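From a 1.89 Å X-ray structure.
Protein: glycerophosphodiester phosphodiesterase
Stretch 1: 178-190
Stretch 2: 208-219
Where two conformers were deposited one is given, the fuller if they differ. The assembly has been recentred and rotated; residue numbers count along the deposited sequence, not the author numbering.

Stretch 1 178-190: HYKVLQSHPDWVK
Stretch 2 208-219: KLMEEMIDMGVD

Two helical segments of one chain pack here, at least 26 residues apart in sequence wherever they touch. H178 (phi/psi -59/142) occupies the N-cap position of helix 179-184; H185 leaves helical geometry at -124/73 and opens a type I turn through P186 (-67/-13) and D187 (-90/-9) to W188, closed by W188 N to H185 O at 3.1 Å; beyond the turn a second helix includes V189 and K190 and continues later in the chain. Stretch 2 enters already helical at K208, and G217 is the first residue to leave helical phi/psi. The axes of helices 179-184 and 208-216 approach to 11.7 Å, with their N-to-C directions 52° apart. This spacing leaves room for side chains between the backbones, Y179 CA lying 8.1 Å from M213 CA. Past the two helix ends, V189 CA comes to 6.3 Å from V218 CA. The contact buries 473 Å², both sides summed; L182, V189, M213 and V218 are buried in the structure.

At one end, Y179 (chi1 65°, p; chi2 86°) presents a ring face to L209. With chi1 t and chi2 p, L209 sets CD2 3.5 Å from the ring centroid, only 7° off the normal, a CH-pi contact in which a methyl bump meets a flat aromatic surface; the closest pair is Y179 CD1 to L209 CD2, 3.6 Å. L209 CD1 meets Q183 NE2 at 3.4 Å.

Q183 (m, t, chi3 -34°) leaves its backbone sideways, but its long chain brings the amide to E212, itself extended (t, t, chi3 -59°). Q183 NE2 donates to E212 OE2 at 2.8 Å with a nearly straight 170° angle, the one hydrogen bond across the contact. Glutamine suits the site because its amide can donate to the E212 carboxylate while its aliphatic part packs, Q183 CG lying 4.4 Å from CE of selenomethionine M213 (m, m, chi3 100°).

The selenomethionine M216 (t, t, m) buries the most area of any residue here. Its SE lies 4.2 Å from L182 CB and 3.8 Å from V189 CG2, so a slender, flexible chain fills the hollow between these two residues. L182 (m, t) also reaches V218, CD1 to CG1 at 4.3 Å; both are apolar and branched, suiting this buried apolar packing.

V189 (chi1 t) is the compact knob at the other end. Its CG2 packs 4.0 Å from V218 CG1 (V218 chi1 m), while CG1 sits against the end of helix 208-216, 3.4 Å from M216 O and 3.7 Å from G217 C. There G217 adopts phi/psi 93/25 in a Schellman motif, with G217 N bonded to I214 O at 2.9 Å and V218 N weakly to M213 O at 3.3 Å. Glycine suits this bend because a CB would jam against the preceding carbonyl; V218 then takes an extended conformation, -56/136.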

# COMPACT_ATOMS: atom_id res chain seq x y z
N HIS A 178 10.84 2.87 5.07
CA HIS A 178 11.83 3.16 4.03
C HIS A 178 13.09 2.32 4.26
O HIS A 178 13.48 2.09 5.39
CB HIS A 178 12.16 4.66 3.99
CG HIS A 178 13.05 5.07 2.85
ND1 HIS A 178 14.35 5.48 3.04
CD2 HIS A 178 12.83 5.13 1.51
CE1 HIS A 178 14.89 5.78 1.87
NE2 HIS A 178 13.99 5.59 0.93
N TYR A 179 13.70 1.83 3.19
CA TYR A 179 14.86 0.96 3.35
C TYR A 179 15.97 1.52 4.24
O TYR A 179 16.59 0.76 4.98
CB TYR A 179 15.40 0.46 1.99
CG TYR A 179 15.96 1.50 1.07
CD1 TYR A 179 17.28 1.91 1.16
CD2 TYR A 179 15.19 2.01 0.02
CE1 TYR A 179 17.82 2.86 0.24
CE2 TYR A 179 15.71 2.94 -0.88
CZ TYR A 179 17.02 3.37 -0.75
OH TYR A 179 17.51 4.30 -1.64
N LYS A 180 16.21 2.83 4.21
CA LYS A 180 17.27 3.43 5.04
C LYS A 180 17.00 3.36 6.52
O LYS A 180 17.95 3.25 7.32
CB LYS A 180 17.56 4.87 4.61
CG LYS A 180 18.21 4.91 3.23
CD LYS A 180 18.64 6.32 2.81
CE LYS A 180 19.64 6.27 1.64
NZ LYS A 180 19.13 7.13 0.55
N VAL A 181 15.72 3.39 6.89
CA VAL A 181 15.33 3.18 8.28
C VAL A 181 15.75 1.77 8.74
O VAL A 181 16.32 1.62 9.83
CB VAL A 181 13.82 3.41 8.52
CG1 VAL A 181 13.43 3.07 9.95
CG2 VAL A 181 13.42 4.88 8.17
N LEU A 182 15.50 0.77 7.90
CA LEU A 182 15.84 -0.61 8.25
C LEU A 182 17.33 -0.85 8.22
O LEU A 182 17.84 -1.60 9.06
CB LEU A 182 15.07 -1.62 7.39
CG LEU A 182 13.54 -1.53 7.53
CD1 LEU A 182 12.88 -2.55 6.68
CD2 LEU A 182 13.06 -1.65 9.00
N GLN A 183 18.04 -0.17 7.32
CA GLN A 183 19.53 -0.16 7.37
C GLN A 183 20.06 0.51 8.64
O GLN A 183 20.98 -0.02 9.26
CB GLN A 183 20.12 0.54 6.16
CG GLN A 183 19.90 -0.21 4.86
CD GLN A 183 20.33 0.58 3.62
OE1 GLN A 183 20.20 1.80 3.58
NE2 GLN A 183 20.84 -0.12 2.61
N SER A 184 19.48 1.64 9.02
CA SER A 184 19.84 2.34 10.28
C SER A 184 19.46 1.60 11.56
O SER A 184 20.10 1.83 12.57
CB SER A 184 19.18 3.71 10.34
OG SER A 184 19.68 4.53 9.31
N HIS A 185 18.40 0.80 11.53
CA HIS A 185 17.92 0.00 12.67
C HIS A 185 17.87 -1.47 12.24
O HIS A 185 16.77 -2.02 12.02
CB HIS A 185 16.53 0.47 13.13
CG HIS A 185 16.51 1.85 13.68
ND1 HIS A 185 16.27 2.97 12.90
CD2 HIS A 185 16.73 2.31 14.94
CE1 HIS A 185 16.32 4.05 13.66
NE2 HIS A 185 16.61 3.68 14.89
N PRO A 186 19.08 -2.11 12.10
CA PRO A 186 19.14 -3.46 11.51
C PRO A 186 18.50 -4.59 12.33
O PRO A 186 18.31 -5.65 11.75
CB PRO A 186 20.66 -3.71 11.30
CG PRO A 186 21.32 -2.80 12.31
CD PRO A 186 20.42 -1.61 12.47
N ASP A 187 18.17 -4.37 13.61
CA ASP A 187 17.46 -5.36 14.44
C ASP A 187 15.94 -5.26 14.40
O ASP A 187 15.28 -6.14 14.95
CB ASP A 187 17.90 -5.29 15.91
CG ASP A 187 19.33 -5.80 16.13
OD1 ASP A 187 20.05 -6.21 15.16
OD2 ASP A 187 19.73 -5.81 17.32
N TRP A 188 15.38 -4.21 13.79
CA TRP A 188 13.92 -4.08 13.77
C TRP A 188 13.19 -5.21 13.01
O TRP A 188 12.08 -5.59 13.41
CB TRP A 188 13.52 -2.69 13.30
CG TRP A 188 13.68 -1.61 14.32
CD1 TRP A 188 14.06 -1.73 15.65
CD2 TRP A 188 13.36 -0.23 14.14
NE1 TRP A 188 14.03 -0.52 16.26
CE2 TRP A 188 13.60 0.43 15.36
CE3 TRP A 188 12.92 0.52 13.04
CZ2 TRP A 188 13.41 1.80 15.53
CZ3 TRP A 188 12.72 1.90 13.21
CH2 TRP A 188 12.95 2.52 14.46
N VAL A 189 13.78 -5.76 11.95
CA VAL A 189 13.10 -6.85 11.24
C VAL A 189 12.93 -8.10 12.13
O VAL A 189 11.83 -8.64 12.24
CB VAL A 189 13.79 -7.15 9.87
CG1 VAL A 189 13.22 -8.39 9.20
CG2 VAL A 189 13.58 -5.95 8.97
N LYS A 190 14.00 -8.48 12.82
CA LYS A 190 13.99 -9.57 13.80
C LYS A 190 12.98 -9.28 14.91
O LYS A 190 12.19 -10.17 15.27
CB LYS A 190 15.41 -9.77 14.38
CG LYS A 190 15.51 -10.80 15.52
CD LYS A 190 16.99 -11.07 15.96
CE LYS A 190 17.48 -10.12 17.10
N LYS A 208 20.93 -5.31 -5.71
CA LYS A 208 21.79 -5.55 -4.53
C LYS A 208 21.00 -5.29 -3.23
O LYS A 208 21.06 -6.07 -2.27
CB LYS A 208 23.07 -4.68 -4.60
CG LYS A 208 24.16 -5.05 -3.60
N LEU A 209 20.23 -4.21 -3.24
CA LEU A 209 19.33 -3.86 -2.13
C LEU A 209 18.19 -4.88 -1.90
O LEU A 209 17.91 -5.25 -0.74
CB LEU A 209 18.80 -2.43 -2.30
CG LEU A 209 18.09 -1.75 -1.11
CD1 LEU A 209 18.98 -1.62 0.17
CD2 LEU A 209 17.57 -0.39 -1.56
N MSE A 210 17.54 -5.35 -2.98
CA MSE A 210 16.55 -6.45 -2.87
C MSE A 210 17.15 -7.67 -2.14
O MSE A 210 16.58 -8.19 -1.17
CB MSE A 210 16.04 -6.90 -4.26
CG MSE A 210 15.13 -5.87 -4.99
SE MSE A 210 14.78 -6.54 -6.75
CE MSE A 210 13.71 -5.05 -7.49
N GLU A 211 18.33 -8.08 -2.59
CA GLU A 211 19.07 -9.17 -1.93
C GLU A 211 19.37 -8.90 -0.47
O GLU A 211 19.13 -9.78 0.34
CB GLU A 211 20.37 -9.54 -2.67
CG GLU A 211 20.07 -10.06 -4.06
CD GLU A 211 20.77 -11.35 -4.41
OE1 GLU A 211 20.36 -12.44 -3.89
OE2 GLU A 211 21.71 -11.26 -5.22
N GLU A 212 19.82 -7.68 -0.16
CA GLU A 212 20.07 -7.23 1.23
C GLU A 212 18.82 -7.37 2.11
O GLU A 212 18.88 -7.90 3.21
CB GLU A 212 20.57 -5.77 1.26
CG GLU A 212 21.09 -5.21 2.61
CD GLU A 212 21.69 -3.82 2.46
OE1 GLU A 212 22.65 -3.66 1.68
OE2 GLU A 212 21.23 -2.88 3.11
N MSE A 213 17.69 -6.90 1.60
CA MSE A 213 16.41 -6.96 2.34
C MSE A 213 15.86 -8.39 2.49
O MSE A 213 15.30 -8.73 3.54
CB MSE A 213 15.37 -6.02 1.70
CG MSE A 213 15.77 -4.54 1.72
SE MSE A 213 15.97 -3.85 3.49
CE MSE A 213 17.90 -3.91 3.74
N ILE A 214 16.02 -9.23 1.47
CA ILE A 214 15.62 -10.63 1.52
C ILE A 214 16.50 -11.37 2.55
O ILE A 214 15.95 -12.05 3.41
CB ILE A 214 15.69 -11.34 0.14
CG1 ILE A 214 14.65 -10.79 -0.82
CG2 ILE A 214 15.43 -12.85 0.28
CD1 ILE A 214 14.95 -11.15 -2.28
N ASP A 215 17.82 -11.14 2.50
CA ASP A 215 18.77 -11.65 3.54
C ASP A 215 18.39 -11.23 4.96
O ASP A 215 18.44 -12.03 5.87
CB ASP A 215 20.20 -11.17 3.27
CG ASP A 215 20.89 -11.88 2.08
OD1 ASP A 215 20.48 -12.99 1.68
OD2 ASP A 215 21.85 -11.28 1.55
N MSE A 216 17.97 -9.98 5.14
CA MSE A 216 17.49 -9.48 6.44
C MSE A 216 16.19 -10.16 6.92
O MSE A 216 15.88 -10.15 8.11
CB MSE A 216 17.32 -7.94 6.38
CG MSE A 216 17.14 -7.24 7.70
SE MSE A 216 17.03 -5.33 7.49
CE MSE A 216 18.93 -5.02 7.08
N GLY A 217 15.42 -10.71 5.98
CA GLY A 217 14.21 -11.49 6.27
C GLY A 217 12.90 -10.71 6.28
O GLY A 217 11.97 -11.13 6.97
N VAL A 218 12.82 -9.58 5.57
CA VAL A 218 11.56 -8.83 5.44
C VAL A 218 10.43 -9.71 4.89
O VAL A 218 10.64 -10.49 3.97
CB VAL A 218 11.66 -7.54 4.55
CG1 VAL A 218 12.59 -6.52 5.18
CG2 VAL A 218 12.12 -7.87 3.07
N ASP A 219 9.25 -9.62 5.47
CA ASP A 219 8.10 -10.38 4.98
C ASP A 219 7.71 -9.91 3.58
O ASP A 219 7.31 -10.73 2.74
CB ASP A 219 6.87 -10.24 5.89
CG ASP A 219 7.09 -10.84 7.28
OD1 ASP A 219 6.92 -12.05 7.45
OD2 ASP A 219 7.41 -10.06 8.19